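Local coordinates for protein cytochrome c55X (PDB 6TP9) that is a periplasmic monoheme c-type cytochrome that carries electrons through its covalently bound heme c and is associated with heme d1 biosynthesis, at residues H18-L21 with Q22-S26; E43-R46 with G47-R50; P67-A70 with G71-A75. The protein carries 1 engineered substitution. All coordinates share one frame; numbering follows the deposited sequence.

Interaction 1: H18-L21 with Q22-S26; sequences HLLL and QDCGS. With HEC (heme c), chain L.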
# COMPACT_ATOMS: atom_id res chain seq x y z
N HIS A 18 -7.46 6.41 -0.71
CA HIS A 18 -6.18 7.06 -0.95
C HIS A 18 -5.47 7.34 0.37
O HIS A 18 -4.29 7.03 0.54
CB HIS A 18 -6.38 8.35 -1.74
CG HIS A 18 -5.10 8.96 -2.23
ND1 HIS A 18 -4.79 10.29 -2.05
CD2 HIS A 18 -4.05 8.41 -2.88
CE1 HIS A 18 -3.60 10.53 -2.57
NE2 HIS A 18 -3.13 9.41 -3.08
N LEU A 19 -6.19 7.94 1.33
CA LEU A 19 -5.61 8.21 2.64
C LEU A 19 -5.03 6.95 3.25
O LEU A 19 -3.91 6.95 3.77
CB LEU A 19 -6.68 8.82 3.55
CG LEU A 19 -6.24 9.12 4.99
CD1 LEU A 19 -5.32 10.33 5.02
CD2 LEU A 19 -7.45 9.33 5.87
N LEU A 20 -5.80 5.85 3.21
CA LEU A 20 -5.33 4.60 3.80
C LEU A 20 -4.02 4.15 3.17
O LEU A 20 -3.09 3.74 3.87
CB LEU A 20 -6.40 3.52 3.64
CG LEU A 20 -6.06 2.15 4.22
CD1 LEU A 20 -5.91 2.21 5.72
CD2 LEU A 20 -7.12 1.13 3.83
N LEU A 21 -3.94 4.22 1.84
CA LEU A 21 -2.81 3.62 1.14
C LEU A 21 -1.56 4.48 1.23
O LEU A 21 -0.45 3.94 1.35
CB LEU A 21 -3.20 3.36 -0.31
CG LEU A 21 -4.34 2.35 -0.44
CD1 LEU A 21 -4.83 2.23 -1.87
CD2 LEU A 21 -3.91 0.99 0.08
N GLN A 22 -1.69 5.81 1.18
CA GLN A 22 -0.52 6.67 1.09
C GLN A 22 -0.17 7.38 2.38
O GLN A 22 1.01 7.70 2.59
CB GLN A 22 -0.71 7.70 -0.03
CG GLN A 22 -0.62 7.09 -1.42
CD GLN A 22 -0.34 8.10 -2.52
OE1 GLN A 22 0.16 9.20 -2.26
NE2 GLN A 22 -0.67 7.74 -3.75
N ASP A 23 -1.12 7.62 3.28
CA ASP A 23 -0.81 8.22 4.58
C ASP A 23 -0.73 7.17 5.68
O ASP A 23 0.30 7.05 6.35
CB ASP A 23 -1.85 9.29 4.94
CG ASP A 23 -1.40 10.16 6.10
OD1 ASP A 23 -0.85 9.62 7.08
OD2 ASP A 23 -1.59 11.39 6.01
N CYS A 24 -1.80 6.40 5.88
CA CYS A 24 -1.79 5.37 6.91
C CYS A 24 -0.76 4.29 6.60
O CYS A 24 -0.12 3.75 7.51
CB CYS A 24 -3.18 4.74 7.05
SG CYS A 24 -4.53 5.93 7.10
N GLY A 25 -0.57 3.98 5.31
CA GLY A 25 0.31 2.89 4.92
C GLY A 25 1.77 3.11 5.24
O GLY A 25 2.53 2.14 5.30
N SER A 26 2.19 4.36 5.42
CA SER A 26 3.58 4.63 5.76
C SER A 26 3.95 3.96 7.09
O SER A 26 4.82 3.09 7.15
CB SER A 26 3.83 6.13 5.83
OG SER A 26 3.13 6.72 6.91
FE HEC L . -2.15 3.86 13.23
CHA HEC L . -2.31 1.87 16.02
CHB HEC L . -5.28 2.75 12.29
CHC HEC L . -2.18 6.08 10.60
CHD HEC L . 1.15 4.51 13.75
NA HEC L . -3.55 2.59 14.03
C1A HEC L . -3.38 1.80 15.15
C2A HEC L . -4.51 0.89 15.25
C3A HEC L . -5.32 1.14 14.21
C4A HEC L . -4.74 2.21 13.43
CMA HEC L . -6.66 0.43 13.88
CAA HEC L . -4.74 -0.17 16.35
CBA HEC L . -4.34 -1.55 15.83
CGA HEC L . -4.66 -2.61 16.84
O1A HEC L . -5.48 -2.34 17.76
O2A HEC L . -4.11 -3.73 16.73
NB HEC L . -3.47 4.31 11.72
C1B HEC L . -4.73 3.77 11.55
C2B HEC L . -5.37 4.46 10.45
C3B HEC L . -4.52 5.38 9.99
C4B HEC L . -3.30 5.30 10.77
CMB HEC L . -6.78 4.17 9.91
CAB HEC L . -4.74 6.35 8.81
CBB HEC L . -6.05 7.15 8.99
NC HEC L . -0.76 5.02 12.30
C1C HEC L . -1.01 5.95 11.31
C2C HEC L . 0.20 6.72 11.09
C3C HEC L . 1.08 6.36 12.03
C4C HEC L . 0.52 5.24 12.76
CMC HEC L . 0.28 7.94 10.15
CAC HEC L . 2.51 6.92 12.22
CBC HEC L . 2.52 8.46 12.28
ND HEC L . -0.79 3.27 14.65
C1D HEC L . 0.53 3.70 14.68
C2D HEC L . 1.17 3.15 15.85
C3D HEC L . 0.09 2.33 16.56
C4D HEC L . -1.09 2.46 15.75
CMD HEC L . 2.63 3.35 16.31
CAD HEC L . 0.26 1.54 17.88
CBD HEC L . -0.05 2.47 19.04
CGD HEC L . 0.05 1.72 20.34
O1D HEC L . 1.06 1.01 20.55
O2D HEC L . -0.89 1.85 21.18
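H18 and Q22 meet one helical turn apart, with the end of the glutamine chain at the edge of the imidazole. Amide and ring planes are turned 69° against each other. H18 NE2 lies 3.0 Å from Q22 NE2, but the geometry of this short approach does not make a hydrogen bond. The glutamine chain is extended beyond CG, which carries its amide back along the helix to the ring. Behind the side chains the helix closes its own turn, Q22 N donating to H18 O at 2.9 Å.

One residue on, L19 and D23 run side by side, pointing the same way. CG of L19 is anti to the backbone N (chi1 178°), and CD1 comes to 3.6 Å from CB of D23. Beneath them L19 O takes two bonds, from D23 N at 2.9 Å and from C24 N at 3.0 Å. The second spans five residues, a pi-type widening of helix 10-27 just where the heme-binding CXXCH motif of c-type cytochromes begins.

C24 is the first cysteine of that motif. Its SG, beside the backbone N with chi1 -46°, is joined to heme c CAB by a thioether bond of 1.8 Å. L19 CG flanks the sulfur, while L20 CD1 rests 4.0 Å from C24 CB. L19 and D23 also pack on W69 of the second subunit, and K48 and R61 of that subunit hydrogen-bond to the same heme, consistent with a domain-swapped dimer.

Interaction 2: E43-R46 with G47-R50; sequences EALR and GKPR. With HEC (heme c), chain M.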
# COMPACT_ATOMS: atom_id res chain seq x y z
N GLU A 43 11.73 -8.30 2.02
CA GLU A 43 12.22 -9.62 2.42
C GLU A 43 12.31 -10.55 1.22
O GLU A 43 13.25 -11.35 1.12
CB GLU A 43 11.31 -10.21 3.50
CG GLU A 43 11.28 -9.43 4.81
CD GLU A 43 10.47 -8.15 4.72
OE1 GLU A 43 9.29 -8.21 4.32
OE2 GLU A 43 11.02 -7.08 5.04
N ALA A 44 11.35 -10.46 0.30
CA ALA A 44 11.30 -11.36 -0.85
C ALA A 44 12.27 -10.99 -1.95
O ALA A 44 12.63 -11.85 -2.76
CB ALA A 44 9.88 -11.40 -1.41
N LEU A 45 12.70 -9.73 -2.02
CA LEU A 45 13.63 -9.27 -3.04
C LEU A 45 15.05 -9.13 -2.51
O LEU A 45 15.91 -8.57 -3.20
CB LEU A 45 13.16 -7.93 -3.62
CG LEU A 45 11.75 -7.90 -4.20
CD1 LEU A 45 11.31 -6.47 -4.44
CD2 LEU A 45 11.67 -8.71 -5.48
N ARG A 46 15.33 -9.64 -1.30
CA ARG A 46 16.55 -9.27 -0.60
C ARG A 46 17.80 -9.68 -1.38
O ARG A 46 18.76 -8.91 -1.46
CB ARG A 46 16.57 -9.89 0.79
CG ARG A 46 17.63 -9.29 1.70
CD ARG A 46 17.45 -9.71 3.15
NE ARG A 46 17.55 -11.16 3.33
CZ ARG A 46 16.58 -11.95 3.78
NH1 ARG A 46 16.80 -13.25 3.89
NH2 ARG A 46 15.40 -11.45 4.13
N GLY A 47 17.79 -10.87 -1.97
CA GLY A 47 18.96 -11.37 -2.66
C GLY A 47 19.05 -11.06 -4.13
O GLY A 47 20.08 -11.31 -4.75
N LYS A 48 17.99 -10.51 -4.72
CA LYS A 48 17.98 -10.37 -6.17
C LYS A 48 18.61 -9.04 -6.59
O LYS A 48 18.30 -8.00 -6.00
CB LYS A 48 16.56 -10.48 -6.71
CG LYS A 48 15.91 -11.83 -6.41
CD LYS A 48 14.43 -11.69 -6.09
CE LYS A 48 13.82 -13.00 -5.60
NZ LYS A 48 13.29 -13.84 -6.72
N PRO A 49 19.48 -9.03 -7.60
CA PRO A 49 20.13 -7.77 -7.99
C PRO A 49 19.13 -6.76 -8.52
O PRO A 49 18.12 -7.10 -9.14
CB PRO A 49 21.12 -8.20 -9.09
CG PRO A 49 21.32 -9.66 -8.88
CD PRO A 49 20.03 -10.18 -8.34
N ARG A 50 19.44 -5.48 -8.28
CA ARG A 50 18.54 -4.40 -8.68
C ARG A 50 18.32 -4.39 -10.19
O ARG A 50 17.18 -4.24 -10.65
CB ARG A 50 19.10 -3.06 -8.21
CG ARG A 50 18.23 -1.86 -8.50
CD ARG A 50 18.86 -0.61 -7.92
NE ARG A 50 18.03 0.59 -8.08
CZ ARG A 50 18.01 1.35 -9.17
NH1 ARG A 50 18.77 1.04 -10.21
NH2 ARG A 50 17.23 2.42 -9.22
FE HEC M . 4.82 -8.14 -11.69
CHA HEC M . 7.11 -10.64 -11.15
CHB HEC M . 7.16 -5.81 -10.62
CHC HEC M . 2.69 -5.60 -12.50
CHD HEC M . 2.34 -10.43 -12.30
NA HEC M . 6.76 -8.21 -10.99
C1A HEC M . 7.53 -9.35 -10.91
C2A HEC M . 8.87 -8.96 -10.52
C3A HEC M . 8.89 -7.64 -10.37
C4A HEC M . 7.56 -7.13 -10.66
CMA HEC M . 10.12 -6.79 -9.96
CAA HEC M . 10.07 -9.92 -10.31
CBA HEC M . 10.08 -10.40 -8.86
CGA HEC M . 11.24 -11.34 -8.64
O1A HEC M . 12.16 -11.37 -9.50
O2A HEC M . 11.24 -12.06 -7.61
NB HEC M . 4.91 -6.10 -11.57
C1B HEC M . 5.97 -5.33 -11.11
C2B HEC M . 5.59 -3.93 -11.24
C3B HEC M . 4.36 -3.89 -11.75
C4B HEC M . 3.91 -5.24 -11.98
CMB HEC M . 6.45 -2.71 -10.84
CAB HEC M . 3.54 -2.61 -12.06
CBB HEC M . 4.33 -1.71 -13.02
NC HEC M . 2.86 -8.04 -12.23
C1C HEC M . 2.21 -6.89 -12.62
C2C HEC M . 0.91 -7.26 -13.15
C3C HEC M . 0.83 -8.59 -13.15
C4C HEC M . 2.04 -9.11 -12.54
CMC HEC M . -0.11 -6.27 -13.75
CAC HEC M . -0.37 -9.43 -13.64
CBC HEC M . -0.78 -9.03 -15.07
ND HEC M . 4.73 -10.21 -11.70
C1D HEC M . 3.59 -10.95 -12.02
C2D HEC M . 3.94 -12.35 -12.03
C3D HEC M . 5.43 -12.41 -11.67
C4D HEC M . 5.83 -11.03 -11.49
CMD HEC M . 3.01 -13.55 -12.33
CAD HEC M . 6.32 -13.65 -11.53
CBD HEC M . 6.85 -14.09 -12.89
CGD HEC M . 7.69 -15.33 -12.67
O1D HEC M . 7.15 -16.45 -12.86
O2D HEC M . 8.88 -15.18 -12.29
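L45 and K48 meet across the flat carbonyl group of L45: the amide of K48 sits over one face of it, 61° out of the carbonyl plane and not on a lone pair. The hydrogen bond from K48 N to L45 O is 3.2 Å long, with an angle of 153° at the hydrogen. A second flat group, the carboxylate of a heme c propionate, closes the contact from the other end. K48 NZ donates to its O2A at 2.9 Å, and the last methylenes of the lysine come up to the same oxygen. L45 approaches this carboxylate from well off its plane, with CD2 4.0 Å from O2A.

The backbone bond closes a type I beta turn from L45 to K48, with R46 and G47 at its two corners. The turn lies in the loop between strand 30-31 and helix 50-59 of the cytochrome c fold and leads straight into that helix, for which P49 is the N-cap residue. L45 and K48 both line the heme pocket, and both also touch L53 on the helix.

The lysine does not run straight to its partner. It is bent at chi2 (143°) and again at chi4, which folds the chain over A44 and L45. CE thereby comes to 3.3 Å from A44 O, while CD lies 4.1 Å from CD2 of L45. The A44 oxygen thus meets a methylene, and the ammonium beyond it is bonded to O2A. R61 also hydrogen-bonds to this heme, so the two cations probably offset part of the charge of its propionates. Beyond the turn, R50 leads away to a salt bridge with D83 on helix 75-86.

Interaction 3: P67-A70 with G71-A75; sequences PPWA and GLLSA. Engineered in segment 71-75: A75 (natural residue Glu). With HEC (heme c), chain M.
W69 and L73 lie side by side, pointing the same way, with CD1 of L73 3.4 Å from CB of the tryptophan. One face of the indole is taken by heme c: its CBB methyl stands over the centre of the ring system, 3.3 Å from W69 CE2, a CH-pi type of approach. The ring reaches this place with CG beside the backbone N (chi1 -62°) and the indole plane turned roughly at right angles to the CA-CB-CG plane (chi2 92°). P67 adds a second touch on the same porphyrin, CD lying 3.7 Å from heme C2C.

The next shell is the turn that carries L73 back under W69. L73 N donates to W69 O at 2.8 Å, and a weak bond of 3.3 Å runs from the same nitrogen to A70 O. This tight reversal follows M66 of the heme pocket, in the loop that in class I cytochromes c forms the methionine side of the heme crevice. It links helix 50-59 to helix 75-86.

Farther out, a backbone hydrogen bond ties W69 to V57, and L73 also packs on V57, so helix 50-59 holds the W69 backbone and packs against the L73 side chain. S74 is the N-cap of helix 75-86, its OG accepting from the backbone N of D77; A75, an engineered alanine where the natural protein has glutamate, is the first helical residue. From the second subunit, L16 packs on L73, while R12 of that subunit makes a weak hydrogen bond to L72 O.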
# COMPACT_ATOMS: atom_id res chain seq x y z
N PRO A 67 3.70 -8.29 -17.23
CA PRO A 67 3.84 -7.63 -18.53
C PRO A 67 5.06 -6.73 -18.56
O PRO A 67 5.63 -6.39 -17.51
CB PRO A 67 2.55 -6.82 -18.65
CG PRO A 67 2.05 -6.63 -17.23
CD PRO A 67 2.85 -7.51 -16.31
N PRO A 68 5.50 -6.32 -19.75
CA PRO A 68 6.56 -5.32 -19.85
C PRO A 68 6.01 -3.92 -19.73
O PRO A 68 4.89 -3.62 -20.18
CB PRO A 68 7.14 -5.58 -21.24
CG PRO A 68 5.94 -5.99 -22.03
CD PRO A 68 5.05 -6.77 -21.08
N TRP A 69 6.80 -3.03 -19.13
CA TRP A 69 6.37 -1.67 -18.85
C TRP A 69 7.26 -0.61 -19.48
O TRP A 69 7.09 0.58 -19.18
CB TRP A 69 6.30 -1.46 -17.33
CG TRP A 69 5.33 -2.37 -16.65
CD1 TRP A 69 5.58 -3.60 -16.12
CD2 TRP A 69 3.93 -2.13 -16.45
NE1 TRP A 69 4.43 -4.14 -15.59
CE2 TRP A 69 3.40 -3.25 -15.78
CE3 TRP A 69 3.08 -1.06 -16.76
CZ2 TRP A 69 2.06 -3.33 -15.42
CZ3 TRP A 69 1.75 -1.15 -16.41
CH2 TRP A 69 1.25 -2.28 -15.74
N ALA A 70 8.18 -1.00 -20.37
CA ALA A 70 9.16 -0.04 -20.87
C ALA A 70 8.49 1.09 -21.66
O ALA A 70 8.91 2.25 -21.56
CB ALA A 70 10.19 -0.76 -21.74
N GLY A 71 7.48 0.77 -22.47
CA GLY A 71 6.82 1.81 -23.23
C GLY A 71 6.28 2.92 -22.35
O GLY A 71 6.45 4.11 -22.64
N LEU A 72 5.64 2.55 -21.24
CA LEU A 72 5.05 3.52 -20.34
C LEU A 72 6.06 4.08 -19.34
O LEU A 72 5.85 5.18 -18.82
CB LEU A 72 3.88 2.89 -19.58
CG LEU A 72 2.72 2.35 -20.41
CD1 LEU A 72 3.07 1.04 -21.12
CD2 LEU A 72 1.49 2.17 -19.53
N LEU A 73 7.14 3.36 -19.06
CA LEU A 73 8.11 3.73 -18.04
C LEU A 73 9.50 3.87 -18.64
O LEU A 73 9.93 3.04 -19.45
CB LEU A 73 8.15 2.69 -16.92
CG LEU A 73 6.84 2.37 -16.21
CD1 LEU A 73 7.03 1.17 -15.28
CD2 LEU A 73 6.33 3.57 -15.43
N SER A 74 10.22 4.91 -18.23
CA SER A 74 11.62 5.03 -18.57
C SER A 74 12.44 4.05 -17.73
O SER A 74 11.91 3.30 -16.91
CB SER A 74 12.11 6.46 -18.33
OG SER A 74 12.09 6.77 -16.94
N ALA A 75 13.76 4.05 -17.95
CA ALA A 75 14.63 3.25 -17.09
C ALA A 75 14.68 3.83 -15.69
O ALA A 75 14.73 3.09 -14.70
CB ALA A 75 16.04 3.18 -17.69
FE HEC M . 4.82 -8.14 -11.69
CHA HEC M . 7.11 -10.64 -11.15
CHB HEC M . 7.16 -5.81 -10.62
CHC HEC M . 2.69 -5.60 -12.50
CHD HEC M . 2.34 -10.43 -12.30
NA HEC M . 6.76 -8.21 -10.99
C1A HEC M . 7.53 -9.35 -10.91
C2A HEC M . 8.87 -8.96 -10.52
C3A HEC M . 8.89 -7.64 -10.37
C4A HEC M . 7.56 -7.13 -10.66
CMA HEC M . 10.12 -6.79 -9.96
CAA HEC M . 10.07 -9.92 -10.31
CBA HEC M . 10.08 -10.40 -8.86
CGA HEC M . 11.24 -11.34 -8.64
O1A HEC M . 12.16 -11.37 -9.50
O2A HEC M . 11.24 -12.06 -7.61
NB HEC M . 4.91 -6.10 -11.57
C1B HEC M . 5.97 -5.33 -11.11
C2B HEC M . 5.59 -3.93 -11.24
C3B HEC M . 4.36 -3.89 -11.75
C4B HEC M . 3.91 -5.24 -11.98
CMB HEC M . 6.45 -2.71 -10.84
CAB HEC M . 3.54 -2.61 -12.06
CBB HEC M . 4.33 -1.71 -13.02
NC HEC M . 2.86 -8.04 -12.23
C1C HEC M . 2.21 -6.89 -12.62
C2C HEC M . 0.91 -7.26 -13.15
C3C HEC M . 0.83 -8.59 -13.15
C4C HEC M . 2.04 -9.11 -12.54
CMC HEC M . -0.11 -6.27 -13.75
CAC HEC M . -0.37 -9.43 -13.64
CBC HEC M . -0.78 -9.03 -15.07
ND HEC M . 4.73 -10.21 -11.70
C1D HEC M . 3.59 -10.95 -12.02
C2D HEC M . 3.94 -12.35 -12.03
C3D HEC M . 5.43 -12.41 -11.67
C4D HEC M . 5.83 -11.03 -11.49
CMD HEC M . 3.01 -13.55 -12.33
CAD HEC M . 6.32 -13.65 -11.53
CBD HEC M . 6.85 -14.09 -12.89
CGD HEC M . 7.69 -15.33 -12.67
O1D HEC M . 7.15 -16.45 -12.86
O2D HEC M . 8.88 -15.18 -12.29

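In the fold
Interactions 2 and 3 serve one heme c and interaction 1 another. Centres of 43-50 and 67-75 are 20 Å apart and their nearest atoms about 6 Å; K48 holds a propionate, whereas W69 covers a thioether substituent of the same porphyrin. Interaction 1, whose centre is 25 Å from that of interaction 2 and 26 Å from that of interaction 3, lies with interaction 3 on opposite sides of the chain's centre. Both of these contacts touch the second subunit, their nearest atoms being about 14 Å apart within the chain. The heme bonded to C24 combines the cysteine-bearing helix of this chain with the pocket of the second subunit; the other heme site is probably built reciprocally.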